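Local coordinates for gamma-glutamyltranspeptidase (Ggt) (PDB 5BPK), which is an Ntn-hydrolase that transfers gamma-glutamyl groups from glutathione and related compounds to acceptor amino acids, peptides or water, at the interface of chains A and B. Numbering follows the deposited sequence. Chains: chain A, Gamma-glutamyltranspeptidase (Ggt); chain B, Gamma-glutamyltranspeptidase (Ggt).

The interface of chains A and B. Residues chain A 309, 313, 316-317, 320, 361; chain B 148, 151, 153.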
loop_
_atom_site.group_PDB
_atom_site.type_symbol
_atom_site.label_atom_id
_atom_site.label_comp_id
_atom_site.label_asym_id
_atom_site.label_seq_id
_atom_site.Cartn_x
_atom_site.Cartn_y
_atom_site.Cartn_z
ATOM N N SER A 309 -27.203 7.835 -4.336
ATOM C CA SER A 309 -26.495 8.996 -4.928
ATOM C C SER A 309 -26.213 10.108 -3.893
ATOM O O SER A 309 -25.158 10.721 -3.932
ATOM C CB SER A 309 -27.233 9.564 -6.142
ATOM O OG SER A 309 -28.446 10.182 -5.767
ATOM N N HIS A 313 -22.385 11.294 -3.248
ATOM C CA HIS A 313 -22.125 12.735 -3.386
ATOM C C HIS A 313 -21.369 13.309 -2.184
ATOM O O HIS A 313 -20.347 13.989 -2.340
ATOM C CB HIS A 313 -23.454 13.481 -3.609
ATOM C CG HIS A 313 -23.323 14.969 -3.670
ATOM N ND1 HIS A 313 -22.349 15.601 -4.414
ATOM C CD2 HIS A 313 -24.074 15.951 -3.120
ATOM C CE1 HIS A 313 -22.499 16.909 -4.307
ATOM N NE2 HIS A 313 -23.537 17.149 -3.527
ATOM N N ALA A 316 -17.836 11.831 -2.206
ATOM C CA ALA A 316 -17.044 12.305 -3.338
ATOM C C ALA A 316 -16.599 13.757 -3.152
ATOM O O ALA A 316 -15.488 14.116 -3.534
ATOM C CB ALA A 316 -17.822 12.136 -4.653
ATOM N N GLU A 317 -17.479 14.607 -2.617
ATOM C CA GLU A 317 -17.070 15.986 -2.335
ATOM C C GLU A 317 -16.016 16.062 -1.220
ATOM O O GLU A 317 -15.087 16.884 -1.281
ATOM C CB GLU A 317 -18.267 16.880 -2.037
ATOM C CG GLU A 317 -19.220 17.031 -3.229
ATOM C CD GLU A 317 -18.498 17.491 -4.488
ATOM O OE1 GLU A 317 -18.074 18.658 -4.520
ATOM O OE2 GLU A 317 -18.336 16.681 -5.430
ATOM N N ARG A 320 -12.781 15.047 -2.881
ATOM C CA ARG A 320 -12.292 16.131 -3.727
ATOM C C ARG A 320 -11.453 17.103 -2.922
ATOM O O ARG A 320 -10.359 17.464 -3.345
ATOM C CB ARG A 320 -13.463 16.871 -4.357
ATOM C CG ARG A 320 -13.090 17.828 -5.465
ATOM C CD ARG A 320 -14.242 18.769 -5.769
ATOM N NE ARG A 320 -15.470 18.099 -6.219
ATOM C CZ ARG A 320 -15.709 17.720 -7.475
ATOM N NH1 ARG A 320 -14.789 17.875 -8.425
ATOM N NH2 ARG A 320 -16.881 17.176 -7.795
ATOM N N VAL A 361 -22.208 19.963 -7.432
ATOM C CA VAL A 361 -20.825 19.734 -7.031
ATOM C C VAL A 361 -20.074 21.065 -6.974
ATOM O O VAL A 361 -20.536 22.085 -7.500
ATOM C CB VAL A 361 -20.119 18.796 -8.032
ATOM C CG1 VAL A 361 -20.839 17.459 -8.101
ATOM C CG2 VAL A 361 -20.038 19.423 -9.417
ATOM N N LEU B 148 -26.347 11.600 -10.334
ATOM C CA LEU B 148 -25.018 12.157 -10.094
ATOM C C LEU B 148 -24.548 13.054 -11.258
ATOM O O LEU B 148 -23.928 14.106 -11.017
ATOM C CB LEU B 148 -24.012 11.040 -9.810
ATOM C CG LEU B 148 -24.184 10.360 -8.447
ATOM C CD1 LEU B 148 -23.352 9.077 -8.385
ATOM C CD2 LEU B 148 -23.808 11.328 -7.298
ATOM N N MET B 151 -26.016 16.428 -11.005
ATOM C CA MET B 151 -25.272 17.232 -10.027
ATOM C C MET B 151 -24.028 17.894 -10.610
ATOM O O MET B 151 -23.535 18.891 -10.050
ATOM C CB MET B 151 -24.836 16.371 -8.841
ATOM C CG MET B 151 -25.963 15.847 -8.001
ATOM S SD MET B 151 -25.292 15.081 -6.519
ATOM C CE MET B 151 -26.669 14.065 -6.004
ATOM N N TYR B 153 -21.223 15.677 -11.944
ATOM C CA TYR B 153 -20.110 14.725 -12.046
ATOM C C TYR B 153 -19.908 14.289 -13.501
ATOM O O TYR B 153 -20.880 14.076 -14.236
ATOM C CB TYR B 153 -20.350 13.490 -11.160
ATOM C CG TYR B 153 -20.267 13.786 -9.683
ATOM C CD1 TYR B 153 -19.039 14.084 -9.091
ATOM C CD2 TYR B 153 -21.399 13.773 -8.874
ATOM C CE1 TYR B 153 -18.946 14.377 -7.739
ATOM C CE2 TYR B 153 -21.315 14.066 -7.498
ATOM C CZ TYR B 153 -20.076 14.358 -6.943
ATOM O OH TYR B 153 -19.952 14.645 -5.603
#
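A:Val361 CG1 sits over the centre of the B:Tyr153 ring in a CH-pi contact, 3.5 Å from the ring centroid, and forms the apolar core of this interface. The methyl reaches the ring because CG1 lies anti to the valine carbonyl carbon (chi1 -59°). Beside it, the B:Met151 thioether lies over one face of the A:His313 imidazole, displaced toward the rim, with SD 3.5 Å from CG. At the start of helix 309-329, B:Leu148 packs CG and CD2 against A:Ser309, while one turn on from A:His313, A:Ala316 CB approaches the phenol end of B:Tyr153.

Toward the polar rim, the tyrosine hydroxyl bonds to both A:Glu317 and A:His313. It donates to the carboxylate of A:Glu317, OH to OE2 being 2.6 Å, arriving on the anti side and 19° out of the carboxylate plane. The bond to the imidazole, 2.8 Å from OH to A:His313 ND1, is fairly straight, and the structure alone does not show which atom donates; the phenol carbon CZ lies at the imidazole edge, in the ring plane. A:Arg320 grips the carboxylate side-on from its syn side through NE and NH2. In this salt bridge NH2 lies 2.8 Å from A:Glu317 OE2, which accepts through its syn lone pair, so one oxygen serves both arginine and tyrosine. This positive neighbour would be expected to favour the charged carboxylate. A weak backbone bond joins A:Val361 N to B:Met151 O.

The contact sets the end of helix 142-151 and the following tyrosine of chain B, the small subunit, between a helix and a loop of chain A, the large subunit, and so probably contributes to holding the two subunits together.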